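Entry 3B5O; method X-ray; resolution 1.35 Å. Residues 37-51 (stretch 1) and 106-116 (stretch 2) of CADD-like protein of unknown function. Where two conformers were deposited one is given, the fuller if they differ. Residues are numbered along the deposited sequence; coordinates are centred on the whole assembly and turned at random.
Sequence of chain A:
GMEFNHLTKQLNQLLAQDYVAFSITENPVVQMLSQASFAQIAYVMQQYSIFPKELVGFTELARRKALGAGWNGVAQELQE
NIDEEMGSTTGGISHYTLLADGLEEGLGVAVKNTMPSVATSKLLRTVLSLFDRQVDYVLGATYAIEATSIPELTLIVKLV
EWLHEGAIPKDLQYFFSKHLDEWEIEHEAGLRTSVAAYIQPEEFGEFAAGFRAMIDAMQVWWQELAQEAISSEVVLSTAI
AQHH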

# COMPACT_ATOMS: atom_id res chain seq x y z
N SER A 37 1.28 -18.35 -14.88
CA SER A 37 1.44 -17.80 -16.21
C SER A 37 1.62 -16.28 -16.18
O SER A 37 1.30 -15.59 -15.18
CB SER A 37 0.23 -18.17 -17.06
OG SER A 37 -0.88 -17.39 -16.65
N PHE A 38 2.14 -15.74 -17.28
CA PHE A 38 2.26 -14.31 -17.47
C PHE A 38 0.91 -13.64 -17.22
O PHE A 38 0.84 -12.65 -16.46
CB PHE A 38 2.71 -14.00 -18.91
CG PHE A 38 2.83 -12.53 -19.20
CD1 PHE A 38 1.70 -11.81 -19.61
CD2 PHE A 38 4.03 -11.86 -19.04
CE1 PHE A 38 1.79 -10.45 -19.85
CE2 PHE A 38 4.12 -10.49 -19.30
CZ PHE A 38 2.98 -9.80 -19.70
N ALA A 39 -0.15 -14.21 -17.79
CA ALA A 39 -1.50 -13.62 -17.67
C ALA A 39 -1.93 -13.52 -16.21
O ALA A 39 -2.59 -12.56 -15.81
CB ALA A 39 -2.53 -14.43 -18.46
N GLN A 40 -1.59 -14.53 -15.43
CA GLN A 40 -2.00 -14.56 -14.03
C GLN A 40 -1.30 -13.50 -13.19
O GLN A 40 -1.93 -12.86 -12.34
CB GLN A 40 -1.82 -15.97 -13.44
CG GLN A 40 -2.81 -16.95 -14.01
CD GLN A 40 -2.49 -18.40 -13.71
OE1 GLN A 40 -1.32 -18.78 -13.61
NE2 GLN A 40 -3.53 -19.22 -13.56
N ILE A 41 -0.01 -13.30 -13.41
CA ILE A 41 0.74 -12.27 -12.68
C ILE A 41 0.38 -10.87 -13.21
O ILE A 41 0.32 -9.91 -12.45
CB ILE A 41 2.26 -12.55 -12.66
CG1 ILE A 41 2.52 -13.93 -12.04
CG2 ILE A 41 3.03 -11.47 -11.91
CD1 ILE A 41 1.87 -14.17 -10.66
N ALA A 42 0.08 -10.76 -14.50
CA ALA A 42 -0.44 -9.49 -15.03
C ALA A 42 -1.75 -9.12 -14.34
O ALA A 42 -1.97 -7.94 -14.04
CB ALA A 42 -0.61 -9.58 -16.56
N TYR A 43 -2.62 -10.10 -14.11
CA TYR A 43 -3.87 -9.89 -13.38
C TYR A 43 -3.59 -9.36 -11.99
O TYR A 43 -4.26 -8.41 -11.53
CB TYR A 43 -4.68 -11.18 -13.29
CG TYR A 43 -5.83 -11.15 -12.34
CD1 TYR A 43 -7.06 -10.64 -12.73
CD2 TYR A 43 -5.68 -11.54 -11.02
CE1 TYR A 43 -8.13 -10.58 -11.84
CE2 TYR A 43 -6.74 -11.50 -10.13
CZ TYR A 43 -7.96 -11.01 -10.54
OH TYR A 43 -9.04 -10.93 -9.68
N VAL A 44 -2.63 -9.95 -11.29
CA VAL A 44 -2.28 -9.45 -9.97
C VAL A 44 -1.86 -7.96 -10.05
O VAL A 44 -2.27 -7.16 -9.22
CB VAL A 44 -1.13 -10.29 -9.33
CG1 VAL A 44 -0.56 -9.60 -8.08
CG2 VAL A 44 -1.62 -11.72 -9.04
N MSE A 45 -1.05 -7.60 -11.04
CA MSE A 45 -0.58 -6.23 -11.17
C MSE A 45 -1.69 -5.26 -11.54
O MSE A 45 -1.71 -4.13 -11.05
CB MSE A 45 0.56 -6.14 -12.19
CG MSE A 45 1.91 -6.68 -11.66
SE MSE A 45 2.43 -5.93 -9.93
CE MSE A 45 2.28 -4.13 -10.50
N GLN A 46 -2.64 -5.70 -12.34
CA GLN A 46 -3.80 -4.88 -12.64
C GLN A 46 -4.59 -4.57 -11.37
O GLN A 46 -4.97 -3.43 -11.11
CB GLN A 46 -4.73 -5.58 -13.61
CG GLN A 46 -4.20 -5.72 -15.02
CD GLN A 46 -5.09 -6.57 -15.88
OE1 GLN A 46 -5.70 -7.54 -15.42
NE2 GLN A 46 -5.21 -6.20 -17.16
N GLN A 47 -4.86 -5.60 -10.59
CA GLN A 47 -5.57 -5.40 -9.32
C GLN A 47 -4.77 -4.58 -8.33
O GLN A 47 -5.31 -3.68 -7.66
CB GLN A 47 -5.98 -6.73 -8.70
CG GLN A 47 -7.04 -7.41 -9.51
CD GLN A 47 -8.36 -6.62 -9.55
OE1 GLN A 47 -8.83 -6.14 -8.52
NE2 GLN A 47 -8.94 -6.46 -10.75
N TYR A 48 -3.48 -4.89 -8.22
CA TYR A 48 -2.63 -4.14 -7.31
C TYR A 48 -2.71 -2.65 -7.60
O TYR A 48 -2.78 -1.84 -6.68
CB TYR A 48 -1.17 -4.61 -7.36
CG TYR A 48 -0.30 -3.64 -6.65
CD1 TYR A 48 -0.23 -3.63 -5.26
CD2 TYR A 48 0.35 -2.63 -7.35
CE1 TYR A 48 0.53 -2.65 -4.62
CE2 TYR A 48 1.11 -1.70 -6.72
CZ TYR A 48 1.18 -1.69 -5.37
OH TYR A 48 1.94 -0.71 -4.76
N SER A 49 -2.68 -2.29 -8.87
CA SER A 49 -2.62 -0.89 -9.24
C SER A 49 -3.76 -0.04 -8.68
O SER A 49 -3.62 1.18 -8.53
CB SER A 49 -2.56 -0.75 -10.76
OG SER A 49 -3.80 -1.00 -11.38
N ILE A 50 -4.89 -0.66 -8.39
CA ILE A 50 -6.03 0.05 -7.85
C ILE A 50 -5.70 0.61 -6.48
O ILE A 50 -6.19 1.66 -6.09
CB ILE A 50 -7.26 -0.88 -7.79
CG1 ILE A 50 -7.69 -1.27 -9.20
CG2 ILE A 50 -8.45 -0.24 -7.03
CD1 ILE A 50 -8.71 -2.39 -9.29
N PHE A 51 -4.88 -0.11 -5.72
CA PHE A 51 -4.64 0.28 -4.35
C PHE A 51 -3.90 1.62 -4.20
O PHE A 51 -4.38 2.50 -3.48
CB PHE A 51 -3.98 -0.90 -3.63
CG PHE A 51 -3.97 -0.79 -2.13
CD1 PHE A 51 -5.09 -0.43 -1.42
CD2 PHE A 51 -2.83 -1.14 -1.44
CE1 PHE A 51 -5.07 -0.38 -0.02
CE2 PHE A 51 -2.81 -1.08 -0.05
CZ PHE A 51 -3.93 -0.71 0.64
N GLY A 106 5.84 -1.06 -20.97
CA GLY A 106 6.73 -2.20 -20.83
C GLY A 106 6.13 -3.52 -21.26
O GLY A 106 6.82 -4.34 -21.88
N LEU A 107 4.85 -3.74 -20.95
CA LEU A 107 4.23 -5.06 -21.07
C LEU A 107 3.02 -5.15 -21.99
O LEU A 107 2.56 -6.26 -22.30
CB LEU A 107 3.78 -5.53 -19.69
CG LEU A 107 4.85 -5.59 -18.61
CD1 LEU A 107 4.21 -5.89 -17.25
CD2 LEU A 107 5.91 -6.65 -18.96
N GLY A 108 2.46 -4.01 -22.40
CA GLY A 108 1.18 -4.02 -23.08
C GLY A 108 0.06 -4.46 -22.13
O GLY A 108 -0.99 -4.93 -22.57
N VAL A 109 0.30 -4.30 -20.83
CA VAL A 109 -0.70 -4.62 -19.81
C VAL A 109 -1.39 -3.32 -19.48
O VAL A 109 -0.77 -2.42 -18.91
CB VAL A 109 -0.07 -5.24 -18.54
CG1 VAL A 109 -1.11 -5.37 -17.41
CG2 VAL A 109 0.53 -6.60 -18.86
N ALA A 110 -2.65 -3.23 -19.87
CA ALA A 110 -3.48 -2.08 -19.56
C ALA A 110 -4.05 -2.26 -18.15
O ALA A 110 -4.59 -3.33 -17.86
CB ALA A 110 -4.61 -1.99 -20.57
N VAL A 111 -3.86 -1.27 -17.28
CA VAL A 111 -4.46 -1.31 -15.93
C VAL A 111 -5.45 -0.19 -15.64
O VAL A 111 -6.25 -0.31 -14.73
CB VAL A 111 -3.41 -1.30 -14.76
CG1 VAL A 111 -2.32 -2.33 -14.98
CG2 VAL A 111 -2.82 0.08 -14.56
N LYS A 112 -5.40 0.89 -16.42
CA LYS A 112 -6.40 1.91 -16.30
C LYS A 112 -7.74 1.30 -16.68
O LYS A 112 -7.83 0.39 -17.51
CB LYS A 112 -6.05 3.13 -17.16
CG LYS A 112 -4.89 3.93 -16.58
CD LYS A 112 -4.44 5.07 -17.50
N ASN A 113 -8.78 1.76 -16.01
CA ASN A 113 -10.08 1.19 -16.13
C ASN A 113 -10.11 -0.30 -15.75
O ASN A 113 -10.84 -1.08 -16.35
CB ASN A 113 -10.63 1.40 -17.55
CG ASN A 113 -10.86 2.87 -17.87
OD1 ASN A 113 -11.08 3.69 -16.99
ND2 ASN A 113 -10.82 3.19 -19.16
N THR A 114 -9.27 -0.69 -14.78
CA THR A 114 -9.40 -2.02 -14.14
C THR A 114 -10.52 -1.94 -13.06
O THR A 114 -10.43 -1.04 -12.21
CB THR A 114 -8.04 -2.46 -13.48
OG1 THR A 114 -6.99 -2.55 -14.46
CG2 THR A 114 -8.18 -3.82 -12.80
N MSE A 115 -11.58 -2.78 -13.08
CA MSE A 115 -12.58 -2.79 -12.00
C MSE A 115 -12.01 -3.70 -10.92
O MSE A 115 -11.44 -4.76 -11.21
CB MSE A 115 -13.95 -3.35 -12.42
CG MSE A 115 -14.82 -2.39 -13.23
SE MSE A 115 -15.26 -0.76 -12.34
CE MSE A 115 -16.27 -1.22 -11.31
N PRO A 116 -12.21 -3.31 -9.66
CA PRO A 116 -11.79 -4.19 -8.58
C PRO A 116 -12.47 -5.55 -8.65
O PRO A 116 -13.68 -5.65 -8.93
CB PRO A 116 -12.21 -3.46 -7.32
CG PRO A 116 -12.62 -2.15 -7.70
CD PRO A 116 -12.85 -2.09 -9.16
O HOH W 1 -5.89 0.70 -11.93

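How does the first part of the loop meet the helix? Leu107, in the last turn of its own helix, points toward stretch 1, and its CD2 lies 4.3 Å from Phe38 CE2, at the edge of the ring. Gly108 then takes a positive phi of 67°, a conformation that favours glycine, as the chain leaves the helix. Val109 follows, buried and pointing toward the helix. Its CG2 packs 3.9 Å from Ala42 CB and 4.1 Å from Phe38 CZ, while its CG1 lies 3.9 Å from Gln46 CG. The small methyl of Ala42 lets the valine sit close to the helix.

What fixes the backbone beyond Val109? Ala110 turns its side chain away, but its carbonyl is used: Gln46 NE2 donates to Ala110 O at 3.0 Å. An extended glutamine suits this place, because its methylenes line the valines and its amide reaches a main-chain acceptor.

How does Val111 combine apolar packing with a polar link? Its CG1 rests 3.8 Å from Gln46 CA, where the backbones come closest, and its CB is 3.4 Å from Ser49 OG. That hydroxyl donates to Gln46 O within the helix (2.7 Å between OG and O) and accepts from a water, which also donates to Val111 O, bridging the stretches.

What closes the contact after the turn? The type II turn from Val111 to Thr114 carries Lys112 and Asn113 clear of the helix and returns Thr114 to it. Thr114 OG1 donates to Val111 O at a very short 2.4 Å, and Thr114 CG2 packs 3.8 Å from Ile50 CD1. Met115, a selenomethionine, points away, yet its carbonyl accepts from Gln47: NE2 to Met115 O is 3.1 Å and nearly straight. Pro116 ends the contact, its CD 4.2 Å from Ile50 CD1.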